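Alpha-1,3-glucanase (Bacillus circulans, PDB 5ZRU) probably hydrolyses the alpha-1,3-glucosidic links of alpha-1,3-glucan, the chain here being the catalytic unit of a longer GH87-type enzyme. Local coordinates at residues A46-G51 / D427-S432; V187-F192 / Y221-T226; H312-E317 / E342-R347; G374-A379 / W405-I410. All blocks are in the same frame, centred on the assembly; numbering follows the deposited sequence.

Contact 1 of 4, residues A46-G51 / D427-S432; sequences ASEASG and DTVGGS. With CA (calcium ion), chain M.
Asp427 turns CG anti to its own carbonyl carbon, beside the backbone N (chi1 -71°), and this sends its carboxylate across to the backbone of Ser50 and Gly51. OD2 of Asp427 accepts the N-H of Gly51 at 2.9 Å. The bond is nearly straight, 166° at the hydrogen, although the donor comes from above the carboxylate plane. Gly51 suits the turn because its phi is positive, where glycine is at ease. The other carboxylate oxygen, OD1, takes hydrogen bonds from Asn460 and Gln52, so this buried acid has donors at both oxygens. Farther along, Val429 holds CG1 anti to its backbone N (chi1 173°), leaving CG2 to press on the 3-10 turn. That methyl sits 3.4 Å from Ser47 O and 4.1 Å from CG of Glu48, whose side chain crosses that of Val429 at about a right angle and carries its carboxylate on to a salt bridge with Arg136. A water lies between the two backbones, 3.0 Å from Asp427 O. On the far side of the loop Ser50 grips a calcium ion twice, through O at 2.4 Å and OG at 2.7 Å. Asp22, Thr23, Arg53 and Asp169 join it in this site. The contact is thus a domain interface, where a calcium-bound loop of the D1 domain meets a turn of the parallel beta-helix of the pectate-lyase-like D2 domain.

Contact 2 of 4, residues V187-F192 / Y221-T226; sequences VSVTDF and YIPAGT. With PE5 (3,6,9,12,15,18,21,24-octaoxahexacosan-1-ol), chain C; SO4 (sulfate ion), chain E.
Val189 and Pro223 cross obliquely, with CG2 of the valine 3.7 Å from CD of the proline ring, while the other methyl, CG1, meets CG1 of Ile222 at 4.0 Å. Thr190 comes at the same proline tip to tip, its CG2 3.6 Å from Pro223 CG. These compact groups suit the site because they pack closely beside two backbones already joined: Tyr221 N donates to Val187 O at 2.8 Å, and Val189 N to Tyr221 O at 3.1 Å, flanking the parallel pair Ser188–Tyr221. Ser188 sets OG anti to its backbone N (chi1 171°), over the proline CD and toward a sulfate, probably from the crystallisation liquor, to whose O2 it donates at 2.7 Å. That sulfate oxygen also meets the edge of the Tyr221 ring, and Arg182 also hydrogen-bonds the ion. The serine OG accepts from Thr190 N at 3.2 Å, an ST turn at the start of the D2 beta-helix, where helix 203-216 packs against Val187 and Val189.

Contact 3 of 4, residues H312-E317 / E342-R347; sequences HNVWVE and ENSRIR. With ZN (zinc ion), chain F.
Arg345, Trp315 and Arg347 bury the most surface here and form a layer on one side of two parallel strands. Arg345 runs extended across one face of the Trp315 indole. Its CB lies 3.9 Å from the centroid of the five-membered ring, a CH-pi contact, its CD sits over the middle of the indole, and its CZ stands 4.9 Å from the centroid of the six-membered ring, 18° off the normal, a cation-pi interaction. The guanidinium plane is tilted 42° from the ring. Arg347 approaches the indole obliquely, NH1 3.9 Å from CZ2 of Trp315. In salt bridges to the D1 domain Arg345 pairs with Glu174 and Arg347 with Glu139, and NE of Arg347 also bonds OG of Ser369, so the aliphatic shaft of Arg345 covers the tryptophan while both charged ends bridge outward. Beneath, Arg345 N bonds Val314 O and its O takes Val316 N, each at 2.9 Å. At the corner at Asn313, Ser344 substitutes a side chain for the backbone: OG accepts Val314 N at 3.2 Å and donates to Glu342 O. Asn313 OD1, on a lone pair, accepts the N-H of His312 ND1 at 2.8 Å, almost in the imidazole plane. With ND1 protonated and fixed, NE2 presents its lone pair to the zinc ion, which Asp278 and His3, the latter probably construct-derived, also bind; Asn313 is a second-shell residue that helps fix the ring's rotation.

Contact 4 of 4, residues G374-A379 / W405-I410; sequences GDDGLA and WRAAGI. With CA (calcium ion), chain J.
Backbone hydrogen bonds tie the two segments: Gly377 N donates to Ala408 O and Leu378 N to Gly409 O, both at 2.9 Å, leading into the parallel pair Leu378–Ile410. A carboxylate extends this row, for OD1 of Asp376 accepts Ala408 N at 3.0 Å on its anti side, while OD2 goes to Arg435 in a salt bridge and to a calcium-bound water. Aromatic packing comes at the other end. Trp405 lays a face of its indole over the CA of Gly374, and the ring also stacks with Phe135 of the D1 domain. Gly374 suits the place because a CB would run into the indole. Among the charged groups, Arg406 stretches alongside Asp375, CG anti to the backbone N (chi1 177°). OD2 of Asp375 lies over the guanidinium face, 4.0 Å from NE, so the attraction is electrostatic and no N-H points at it. A water accepts from NH1 of Arg406 at 3.0 Å and sits 2.8 Å from Gly374 O. Last is the metal: OD1 of Asp375 binds calcium at 2.6 Å beside Asp352 and four waters, and with its anti lone pair it accepts Asp376 N at 2.9 Å. In this model Asp375 is a first-shell ligand and Asp376 a second-shell one holding a water on the ion, although Asp376 can also bind this calcium directly, and the calcium with the nearby arginines probably offsets much of the negative charge here.

How the contacts relate
From the N terminus, contact 1 opens first, at residues 46-51 in the D1 domain, and closes last, at 427-432, so its long loop spans 375 residues and encloses the other three. Within it contacts 2, 3 and 4 follow in series, each closing before the next opens, and none cross. Contacts 3 and 4 join successive passes of the D2 beta-helix, and contact 2 joins the first strand of that parallel array to the next, with helix 203-216 between them. Contacts 1 and 4 touch, since strands 431-432 and 407-408 are neighbours, with Ser432 O 2.9 Å from Gly409 N. Contact 1 is the only one of the four with one segment in each domain.

Contact 1 of 4, residues A46-G51 / D427-S432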
loop_
_atom_site.group_PDB
_atom_site.type_symbol
_atom_site.label_atom_id
_atom_site.label_comp_id
_atom_site.label_asym_id
_atom_site.label_seq_id
_atom_site.Cartn_x
_atom_site.Cartn_y
_atom_site.Cartn_z
ATOM N N ALA A 46 5.938 -16.417 -7.772
ATOM C CA ALA A 46 6.486 -16.348 -6.425
ATOM C C ALA A 46 7.303 -15.081 -6.171
ATOM O O ALA A 46 7.552 -14.757 -5.006
ATOM C CB ALA A 46 7.341 -17.587 -6.147
ATOM N N SER A 47 7.718 -14.350 -7.218
ATOM C CA SER A 47 8.423 -13.085 -6.995
ATOM C C SER A 47 7.570 -12.075 -6.238
ATOM O O SER A 47 8.119 -11.151 -5.616
ATOM C CB SER A 47 8.874 -12.459 -8.320
ATOM O OG SER A 47 7.761 -12.080 -9.122
ATOM N N GLU A 48 6.246 -12.221 -6.276
ATOM C CA GLU A 48 5.357 -11.321 -5.557
ATOM C C GLU A 48 4.818 -11.906 -4.255
ATOM O O GLU A 48 4.001 -11.256 -3.595
ATOM C CB GLU A 48 4.181 -10.911 -6.453
ATOM C CG GLU A 48 4.572 -10.021 -7.628
ATOM C CD GLU A 48 3.351 -9.477 -8.328
ATOM O OE1 GLU A 48 2.803 -8.441 -7.881
ATOM O OE2 GLU A 48 2.912 -10.106 -9.304
ATOM N N ALA A 49 5.243 -13.105 -3.865
ATOM C CA ALA A 49 4.881 -13.631 -2.554
ATOM C C ALA A 49 5.801 -13.063 -1.477
ATOM O O ALA A 49 6.964 -12.738 -1.738
ATOM C CB ALA A 49 4.967 -15.159 -2.543
ATOM N N SER A 50 5.280 -12.945 -0.249
ATOM C CA SER A 50 6.152 -12.517 0.839
ATOM C C SER A 50 7.309 -13.503 0.967
ATOM O O SER A 50 7.128 -14.724 0.866
ATOM C CB SER A 50 5.386 -12.400 2.164
ATOM O OG SER A 50 4.955 -13.679 2.613
ATOM N N GLY A 51 8.517 -12.966 1.123
ATOM C CA GLY A 51 9.696 -13.806 1.185
ATOM C C GLY A 51 9.962 -14.586 -0.088
ATOM O O GLY A 51 10.769 -15.521 -0.077
ATOM N N ASP A 427 9.938 -6.450 0.720
ATOM C CA ASP A 427 9.515 -7.232 -0.451
ATOM C C ASP A 427 8.942 -6.374 -1.588
ATOM O O ASP A 427 7.904 -6.699 -2.162
ATOM C CB ASP A 427 8.498 -8.308 -0.042
ATOM C CG ASP A 427 9.118 -9.426 0.765
ATOM O OD1 ASP A 427 10.339 -9.636 0.636
ATOM O OD2 ASP A 427 8.379 -10.099 1.517
ATOM N N THR A 428 9.633 -5.292 -1.943
ATOM C CA THR A 428 9.182 -4.541 -3.112
ATOM C C THR A 428 9.503 -5.315 -4.387
ATOM O O THR A 428 10.431 -6.126 -4.432
ATOM C CB THR A 428 9.823 -3.147 -3.178
ATOM O OG1 THR A 428 11.234 -3.268 -3.372
ATOM C CG2 THR A 428 9.553 -2.368 -1.900
ATOM N N VAL A 429 8.716 -5.060 -5.431
ATOM C CA VAL A 429 8.896 -5.692 -6.735
ATOM C C VAL A 429 8.995 -4.595 -7.782
ATOM O O VAL A 429 8.120 -3.728 -7.859
ATOM C CB VAL A 429 7.746 -6.661 -7.078
ATOM C CG1 VAL A 429 7.888 -7.155 -8.517
ATOM C CG2 VAL A 429 7.731 -7.852 -6.102
ATOM N N GLY A 430 10.056 -4.636 -8.587
ATOM C CA GLY A 430 10.211 -3.658 -9.643
ATOM C C GLY A 430 10.568 -2.272 -9.169
ATOM O O GLY A 430 10.459 -1.315 -9.940
ATOM N N GLY A 431 11.006 -2.126 -7.923
ATOM C CA GLY A 431 11.289 -0.793 -7.430
ATOM C C GLY A 431 12.107 -0.732 -6.158
ATOM O O GLY A 431 13.051 -1.504 -5.984
ATOM N N SER A 432 11.734 0.169 -5.254
ATOM C CA SER A 432 12.598 0.607 -4.167
ATOM C C SER A 432 11.793 0.660 -2.881
ATOM O O SER A 432 10.571 0.793 -2.908
ATOM C CB SER A 432 13.181 2.001 -4.450
ATOM O OG SER A 432 13.795 2.045 -5.729
HETATM CA CA CA M . 5.509 -16.222 1.729
HETATM O O HOH W 1 5.925 -8.650 -3.286
HETATM O O HOH W 2 7.404 -16.637 3.257
#

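Contact 2 of 4, residues V187-F192 / Y221-T226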
loop_
_atom_site.group_PDB
_atom_site.type_symbol
_atom_site.label_atom_id
_atom_site.label_comp_id
_atom_site.label_asym_id
_atom_site.label_seq_id
_atom_site.Cartn_x
_atom_site.Cartn_y
_atom_site.Cartn_z
ATOM N N VAL A 187 -27.236 10.195 13.794
ATOM C CA VAL A 187 -28.149 9.725 12.763
ATOM C C VAL A 187 -27.486 8.518 12.130
ATOM O O VAL A 187 -26.259 8.450 12.037
ATOM C CB VAL A 187 -28.481 10.789 11.697
ATOM C CG1 VAL A 187 -29.157 12.011 12.328
ATOM C CG2 VAL A 187 -27.238 11.205 10.942
ATOM N N SER A 188 -28.296 7.551 11.725
ATOM C CA SER A 188 -27.797 6.340 11.086
ATOM C C SER A 188 -28.293 6.286 9.650
ATOM O O SER A 188 -29.378 6.783 9.338
ATOM C CB SER A 188 -28.250 5.084 11.839
ATOM O OG SER A 188 -27.941 3.899 11.109
ATOM N N VAL A 189 -27.491 5.681 8.772
ATOM C CA VAL A 189 -27.944 5.520 7.392
ATOM C C VAL A 189 -29.218 4.688 7.332
ATOM O O VAL A 189 -30.031 4.855 6.415
ATOM C CB VAL A 189 -26.837 4.895 6.523
ATOM C CG1 VAL A 189 -25.657 5.864 6.386
ATOM C CG2 VAL A 189 -26.408 3.543 7.103
ATOM N N THR A 190 -29.426 3.791 8.296
ATOM C CA THR A 190 -30.650 2.997 8.276
ATOM C C THR A 190 -31.872 3.814 8.689
ATOM O O THR A 190 -33.001 3.399 8.399
ATOM C CB THR A 190 -30.513 1.760 9.168
ATOM O OG1 THR A 190 -30.252 2.159 10.519
ATOM C CG2 THR A 190 -29.375 0.867 8.682
ATOM N N ASP A 191 -31.677 4.962 9.349
ATOM C CA ASP A 191 -32.793 5.868 9.599
ATOM C C ASP A 191 -33.410 6.374 8.307
ATOM O O ASP A 191 -34.576 6.785 8.304
ATOM C CB ASP A 191 -32.358 7.090 10.417
ATOM C CG ASP A 191 -31.860 6.739 11.801
ATOM O OD1 ASP A 191 -32.129 5.623 12.282
ATOM O OD2 ASP A 191 -31.199 7.609 12.415
ATOM N N PHE A 192 -32.644 6.376 7.218
ATOM C CA PHE A 192 -33.064 6.968 5.956
ATOM C C PHE A 192 -33.258 5.926 4.865
ATOM O O PHE A 192 -33.308 6.265 3.678
ATOM C CB PHE A 192 -32.061 8.048 5.544
ATOM C CG PHE A 192 -32.067 9.218 6.477
ATOM C CD1 PHE A 192 -32.930 10.282 6.263
ATOM C CD2 PHE A 192 -31.281 9.219 7.615
ATOM C CE1 PHE A 192 -32.975 11.345 7.141
ATOM C CE2 PHE A 192 -31.328 10.285 8.501
ATOM C CZ PHE A 192 -32.174 11.337 8.263
ATOM N N TYR A 221 -23.657 7.613 11.685
ATOM C CA TYR A 221 -23.285 6.246 12.021
ATOM C C TYR A 221 -23.690 5.300 10.898
ATOM O O TYR A 221 -24.781 5.419 10.332
ATOM C CB TYR A 221 -23.970 5.831 13.330
ATOM C CG TYR A 221 -23.703 4.412 13.810
ATOM C CD1 TYR A 221 -22.436 4.031 14.238
ATOM C CD2 TYR A 221 -24.736 3.477 13.892
ATOM C CE1 TYR A 221 -22.199 2.748 14.708
ATOM C CE2 TYR A 221 -24.508 2.186 14.367
ATOM C CZ TYR A 221 -23.231 1.838 14.773
ATOM O OH TYR A 221 -22.990 0.589 15.253
ATOM N N ILE A 222 -22.804 4.367 10.570
ATOM C CA ILE A 222 -23.108 3.286 9.643
ATOM C C ILE A 222 -23.049 1.985 10.439
ATOM O O ILE A 222 -21.964 1.589 10.887
ATOM C CB ILE A 222 -22.136 3.252 8.455
ATOM C CG1 ILE A 222 -22.115 4.604 7.745
ATOM C CG2 ILE A 222 -22.552 2.156 7.453
ATOM C CD1 ILE A 222 -20.992 4.738 6.729
ATOM N N PRO A 223 -24.180 1.302 10.666
ATOM C CA PRO A 223 -24.161 0.119 11.541
ATOM C C PRO A 223 -23.471 -1.064 10.891
ATOM O O PRO A 223 -23.025 -0.977 9.741
ATOM C CB PRO A 223 -25.648 -0.171 11.777
ATOM C CG PRO A 223 -26.308 0.358 10.564
ATOM C CD PRO A 223 -25.537 1.613 10.197
ATOM N N ALA A 224 -23.382 -2.171 11.625
ATOM C CA ALA A 224 -22.784 -3.384 11.079
ATOM C C ALA A 224 -23.564 -3.872 9.866
ATOM O O ALA A 224 -24.792 -3.768 9.808
ATOM C CB ALA A 224 -22.748 -4.484 12.141
ATOM N N GLY A 225 -22.841 -4.427 8.902
ATOM C CA GLY A 225 -23.438 -5.000 7.715
ATOM C C GLY A 225 -22.775 -4.484 6.455
ATOM O O GLY A 225 -21.918 -3.602 6.477
ATOM N N THR A 226 -23.197 -5.067 5.339
ATOM C CA THR A 226 -22.710 -4.667 4.027
ATOM C C THR A 226 -23.728 -3.749 3.364
ATOM O O THR A 226 -24.903 -4.107 3.226
ATOM C CB THR A 226 -22.447 -5.882 3.137
ATOM O OG1 THR A 226 -21.413 -6.684 3.719
ATOM C CG2 THR A 226 -22.008 -5.430 1.739
HETATM C C48 PE5 C . -19.281 -6.380 -6.425
HETATM C C50 PE5 C . -17.822 -6.557 -6.861
HETATM O O1 PE5 C . -17.670 -7.765 -7.557
HETATM C C1 PE5 C . -16.385 -7.996 -8.066
HETATM C C2 PE5 C . -16.269 -9.416 -8.627
HETATM O O2 PE5 C . -16.417 -10.347 -7.593
HETATM C C3 PE5 C . -16.479 -11.689 -7.985
HETATM C C4 PE5 C . -16.708 -12.576 -6.754
HETATM O O3 PE5 C . -15.695 -12.354 -5.810
HETATM C C5 PE5 C . -15.721 -13.161 -4.663
HETATM C C6 PE5 C . -15.556 -12.306 -3.398
HETATM O O4 PE5 C . -14.205 -12.121 -3.056
HETATM C C7 PE5 C . -13.856 -10.840 -2.597
HETATM C C8 PE5 C . -14.771 -10.414 -1.446
HETATM O O5 PE5 C . -14.655 -9.040 -1.248
HETATM C C9 PE5 C . -15.628 -8.482 -0.407
HETATM C C10 PE5 C . -14.988 -8.168 0.938
HETATM O O6 PE5 C . -15.726 -8.778 1.954
HETATM C C11 PE5 C . -15.029 -8.970 3.150
HETATM C C12 PE5 C . -15.815 -9.890 4.073
HETATM O O7 PE5 C . -16.115 -9.153 5.217
HETATM C C13 PE5 C . -16.019 -9.859 6.420
HETATM C C14 PE5 C . -16.939 -9.191 7.440
HETATM O O8 PE5 C . -18.078 -8.734 6.767
HETATM C C15 PE5 C . -19.009 -8.028 7.545
HETATM C C16 PE5 C . -20.336 -8.800 7.577
HETATM O O52 PE5 C . -21.301 -8.167 6.784
HETATM S S SO4 E . -28.713 1.454 14.113
HETATM O O1 SO4 E . -27.820 0.710 15.014
HETATM O O2 SO4 E . -27.943 2.416 13.328
HETATM O O3 SO4 E . -29.711 2.166 14.909
HETATM O O4 SO4 E . -29.374 0.509 13.203
#

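Contact 3 of 4, residues H312-E317 / E342-R347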
loop_
_atom_site.group_PDB
_atom_site.type_symbol
_atom_site.label_atom_id
_atom_site.label_comp_id
_atom_site.label_asym_id
_atom_site.label_seq_id
_atom_site.Cartn_x
_atom_site.Cartn_y
_atom_site.Cartn_z
ATOM N N HIS A 312 -9.258 7.280 9.996
ATOM C CA HIS A 312 -8.506 6.367 10.838
ATOM C C HIS A 312 -9.276 5.072 11.045
ATOM O O HIS A 312 -10.504 5.039 10.965
ATOM C CB HIS A 312 -8.172 7.023 12.191
ATOM C CG HIS A 312 -9.364 7.287 13.060
ATOM N ND1 HIS A 312 -9.851 6.358 13.956
ATOM C CD2 HIS A 312 -10.148 8.387 13.195
ATOM C CE1 HIS A 312 -10.882 6.870 14.604
ATOM N NE2 HIS A 312 -11.083 8.099 14.162
ATOM N N ASN A 313 -8.531 3.995 11.284
ATOM C CA ASN A 313 -9.136 2.681 11.493
ATOM C C ASN A 313 -10.063 2.323 10.330
ATOM O O ASN A 313 -11.216 1.932 10.513
ATOM C CB ASN A 313 -9.887 2.639 12.828
ATOM C CG ASN A 313 -8.960 2.806 14.014
ATOM O OD1 ASN A 313 -8.636 3.925 14.415
ATOM N ND2 ASN A 313 -8.531 1.688 14.584
ATOM N N VAL A 314 -9.562 2.499 9.111
ATOM C CA VAL A 314 -10.297 2.065 7.932
ATOM C C VAL A 314 -9.492 0.974 7.235
ATOM O O VAL A 314 -8.286 0.810 7.447
ATOM C CB VAL A 314 -10.612 3.225 6.955
ATOM C CG1 VAL A 314 -11.555 4.252 7.599
ATOM C CG2 VAL A 314 -9.320 3.895 6.438
ATOM N N TRP A 315 -10.189 0.226 6.388
ATOM C CA TRP A 315 -9.627 -0.890 5.635
ATOM C C TRP A 315 -10.147 -0.719 4.214
ATOM O O TRP A 315 -11.354 -0.839 3.983
ATOM C CB TRP A 315 -10.071 -2.219 6.251
ATOM C CG TRP A 315 -9.361 -3.453 5.763
ATOM C CD1 TRP A 315 -8.529 -3.561 4.683
ATOM C CD2 TRP A 315 -9.431 -4.758 6.352
ATOM N NE1 TRP A 315 -8.067 -4.857 4.572
ATOM C CE2 TRP A 315 -8.608 -5.607 5.588
ATOM C CE3 TRP A 315 -10.112 -5.291 7.459
ATOM C CZ2 TRP A 315 -8.449 -6.967 5.889
ATOM C CZ3 TRP A 315 -9.943 -6.641 7.765
ATOM C CH2 TRP A 315 -9.114 -7.458 6.986
ATOM N N VAL A 316 -9.269 -0.371 3.269
ATOM C CA VAL A 316 -9.702 -0.061 1.907
ATOM C C VAL A 316 -8.820 -0.800 0.912
ATOM O O VAL A 316 -7.597 -0.879 1.082
ATOM C CB VAL A 316 -9.707 1.457 1.612
ATOM C CG1 VAL A 316 -10.693 2.160 2.536
ATOM C CG2 VAL A 316 -8.299 2.053 1.731
ATOM N N GLU A 317 -9.449 -1.366 -0.118
ATOM C CA GLU A 317 -8.692 -2.113 -1.109
ATOM C C GLU A 317 -9.388 -2.071 -2.461
ATOM O O GLU A 317 -10.593 -1.828 -2.560
ATOM C CB GLU A 317 -8.461 -3.573 -0.670
ATOM C CG GLU A 317 -9.685 -4.376 -0.312
ATOM C CD GLU A 317 -9.338 -5.771 0.244
ATOM O OE1 GLU A 317 -8.144 -6.142 0.273
ATOM O OE2 GLU A 317 -10.272 -6.492 0.655
ATOM N N GLU A 342 -4.465 7.145 10.033
ATOM C CA GLU A 342 -3.767 6.284 10.975
ATOM C C GLU A 342 -4.535 4.998 11.219
ATOM O O GLU A 342 -5.740 4.904 10.966
ATOM C CB GLU A 342 -3.503 6.994 12.316
ATOM C CG GLU A 342 -4.757 7.378 13.079
ATOM C CD GLU A 342 -4.455 8.217 14.325
ATOM O OE1 GLU A 342 -3.282 8.255 14.765
ATOM O OE2 GLU A 342 -5.392 8.836 14.864
ATOM N N ASN A 343 -3.802 4.001 11.719
ATOM C CA ASN A 343 -4.386 2.742 12.188
ATOM C C ASN A 343 -5.193 2.055 11.090
ATOM O O ASN A 343 -6.222 1.429 11.362
ATOM C CB ASN A 343 -5.268 2.964 13.424
ATOM C CG ASN A 343 -4.551 3.688 14.557
ATOM O OD1 ASN A 343 -3.317 3.739 14.619
ATOM N ND2 ASN A 343 -5.342 4.240 15.486
ATOM N N SER A 344 -4.735 2.167 9.845
ATOM C CA SER A 344 -5.532 1.744 8.704
ATOM C C SER A 344 -4.799 0.702 7.867
ATOM O O SER A 344 -3.596 0.474 8.004
ATOM C CB SER A 344 -5.915 2.946 7.836
ATOM O OG SER A 344 -6.704 3.857 8.587
ATOM N N ARG A 345 -5.566 0.058 6.994
ATOM C CA ARG A 345 -5.085 -1.012 6.126
ATOM C C ARG A 345 -5.423 -0.599 4.704
ATOM O O ARG A 345 -6.599 -0.521 4.334
ATOM C CB ARG A 345 -5.724 -2.347 6.504
ATOM C CG ARG A 345 -5.466 -2.705 7.979
ATOM C CD ARG A 345 -6.239 -3.955 8.436
ATOM N NE ARG A 345 -6.300 -4.018 9.903
ATOM C CZ ARG A 345 -6.534 -5.131 10.598
ATOM N NH1 ARG A 345 -6.727 -6.273 9.963
ATOM N NH2 ARG A 345 -6.561 -5.107 11.931
ATOM N N ILE A 346 -4.403 -0.286 3.924
ATOM C CA ILE A 346 -4.585 0.313 2.610
ATOM C C ILE A 346 -3.850 -0.612 1.656
ATOM O O ILE A 346 -2.614 -0.604 1.604
ATOM C CB ILE A 346 -4.051 1.748 2.555
ATOM C CG1 ILE A 346 -4.714 2.593 3.656
ATOM C CG2 ILE A 346 -4.287 2.352 1.165
ATOM C CD1 ILE A 346 -3.953 3.894 4.018
ATOM N N ARG A 347 -4.594 -1.463 0.950
ATOM C CA ARG A 347 -3.983 -2.636 0.334
ATOM C C ARG A 347 -4.593 -2.924 -1.024
ATOM O O ARG A 347 -5.747 -2.583 -1.289
ATOM C CB ARG A 347 -4.142 -3.885 1.217
ATOM C CG ARG A 347 -3.624 -3.724 2.655
ATOM C CD ARG A 347 -3.755 -5.055 3.403
ATOM N NE ARG A 347 -3.239 -4.992 4.775
ATOM C CZ ARG A 347 -3.635 -5.810 5.744
ATOM N NH1 ARG A 347 -4.551 -6.742 5.474
ATOM N NH2 ARG A 347 -3.128 -5.701 6.980
HETATM ZN ZN ZN F . -12.480 9.415 14.978
HETATM O O HOH W 3 -13.950 8.056 15.679
#

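Contact 4 of 4, residues G374-A379 / W405-I410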
loop_
_atom_site.group_PDB
_atom_site.type_symbol
_atom_site.label_atom_id
_atom_site.label_comp_id
_atom_site.label_asym_id
_atom_site.label_seq_id
_atom_site.Cartn_x
_atom_site.Cartn_y
_atom_site.Cartn_z
ATOM N N GLY A 374 -0.022 -0.704 -6.496
ATOM C CA GLY A 374 0.526 -0.672 -7.843
ATOM C C GLY A 374 1.203 0.610 -8.270
ATOM O O GLY A 374 1.323 0.891 -9.471
ATOM N N ASP A 375 1.653 1.386 -7.291
ATOM C CA ASP A 375 2.465 2.579 -7.492
ATOM C C ASP A 375 3.049 2.895 -6.117
ATOM O O ASP A 375 3.016 2.040 -5.223
ATOM C CB ASP A 375 1.617 3.702 -8.122
ATOM C CG ASP A 375 2.429 4.628 -9.024
ATOM O OD1 ASP A 375 3.435 5.190 -8.560
ATOM O OD2 ASP A 375 2.048 4.801 -10.200
ATOM N N ASP A 376 3.578 4.101 -5.925
ATOM C CA ASP A 376 4.200 4.404 -4.635
ATOM C C ASP A 376 3.234 4.120 -3.491
ATOM O O ASP A 376 2.064 4.510 -3.545
ATOM C CB ASP A 376 4.641 5.865 -4.577
ATOM C CG ASP A 376 5.718 6.182 -5.586
ATOM O OD1 ASP A 376 6.810 5.583 -5.496
ATOM O OD2 ASP A 376 5.463 7.023 -6.474
ATOM N N GLY A 377 3.728 3.447 -2.456
ATOM C CA GLY A 377 2.888 3.115 -1.316
ATOM C C GLY A 377 2.390 4.374 -0.634
ATOM O O GLY A 377 1.185 4.588 -0.484
ATOM N N LEU A 378 3.332 5.225 -0.244
ATOM C CA LEU A 378 3.048 6.523 0.356
ATOM C C LEU A 378 3.864 7.562 -0.395
ATOM O O LEU A 378 5.090 7.445 -0.476
ATOM C CB LEU A 378 3.407 6.534 1.848
ATOM C CG LEU A 378 2.807 5.421 2.721
ATOM C CD1 LEU A 378 3.387 5.503 4.124
ATOM C CD2 LEU A 378 1.276 5.505 2.762
ATOM N N ALA A 379 3.198 8.574 -0.936
ATOM C CA ALA A 379 3.898 9.538 -1.774
ATOM C C ALA A 379 3.460 10.958 -1.458
ATOM O O ALA A 379 2.297 11.203 -1.128
ATOM C CB ALA A 379 3.649 9.263 -3.264
ATOM N N TRP A 405 4.345 -3.472 -5.840
ATOM C CA TRP A 405 4.716 -4.070 -7.125
ATOM C C TRP A 405 4.984 -3.036 -8.211
ATOM O O TRP A 405 5.117 -3.398 -9.385
ATOM C CB TRP A 405 3.668 -5.081 -7.599
ATOM C CG TRP A 405 2.211 -4.719 -7.454
ATOM C CD1 TRP A 405 1.419 -4.919 -6.356
ATOM C CD2 TRP A 405 1.367 -4.138 -8.457
ATOM N NE1 TRP A 405 0.139 -4.491 -6.613
ATOM C CE2 TRP A 405 0.081 -4.004 -7.896
ATOM C CE3 TRP A 405 1.577 -3.715 -9.772
ATOM C CZ2 TRP A 405 -0.989 -3.448 -8.598
ATOM C CZ3 TRP A 405 0.505 -3.169 -10.480
ATOM C CH2 TRP A 405 -0.761 -3.044 -9.892
ATOM N N ARG A 406 5.070 -1.764 -7.853
ATOM C CA ARG A 406 5.535 -0.747 -8.783
ATOM C C ARG A 406 6.083 0.419 -7.978
ATOM O O ARG A 406 5.538 0.758 -6.924
ATOM C CB ARG A 406 4.408 -0.268 -9.706
ATOM C CG ARG A 406 4.842 0.858 -10.637
ATOM C CD ARG A 406 3.727 1.281 -11.572
ATOM N NE ARG A 406 4.206 2.306 -12.488
ATOM C CZ ARG A 406 3.492 2.800 -13.489
ATOM N NH1 ARG A 406 2.260 2.361 -13.698
ATOM N NH2 ARG A 406 4.012 3.738 -14.278
ATOM N N ALA A 407 7.157 1.021 -8.476
ATOM C CA ALA A 407 7.724 2.251 -7.887
ATOM C C ALA A 407 8.220 1.923 -6.473
ATOM O O ALA A 407 8.882 0.894 -6.277
ATOM C CB ALA A 407 6.718 3.398 -7.975
ATOM N N ALA A 408 7.950 2.765 -5.470
ATOM C CA ALA A 408 8.618 2.634 -4.181
ATOM C C ALA A 408 7.620 2.556 -3.033
ATOM O O ALA A 408 6.480 3.006 -3.135
ATOM C CB ALA A 408 9.579 3.803 -3.938
ATOM N N GLY A 409 8.078 2.004 -1.906
ATOM C CA GLY A 409 7.251 2.018 -0.709
ATOM C C GLY A 409 6.932 3.424 -0.227
ATOM O O GLY A 409 5.791 3.722 0.144
ATOM N N ILE A 410 7.934 4.306 -0.221
ATOM C CA ILE A 410 7.776 5.697 0.195
ATOM C C ILE A 410 8.472 6.575 -0.828
ATOM O O ILE A 410 9.590 6.263 -1.250
ATOM C CB ILE A 410 8.369 5.950 1.598
ATOM C CG1 ILE A 410 7.627 5.123 2.650
ATOM C CG2 ILE A 410 8.365 7.452 1.926
ATOM C CD1 ILE A 410 8.158 5.317 4.064
HETATM CA CA CA J . 1.893 7.242 -8.205
HETATM O O HOH W 4 0.362 0.743 -12.088
HETATM O O HOH W 5 0.119 7.201 -9.654
HETATM O O HOH W 6 3.202 8.111 -6.866
HETATM O O HOH W 7 3.170 7.597 -9.911
HETATM O O HOH W 8 1.005 9.195 -8.993
#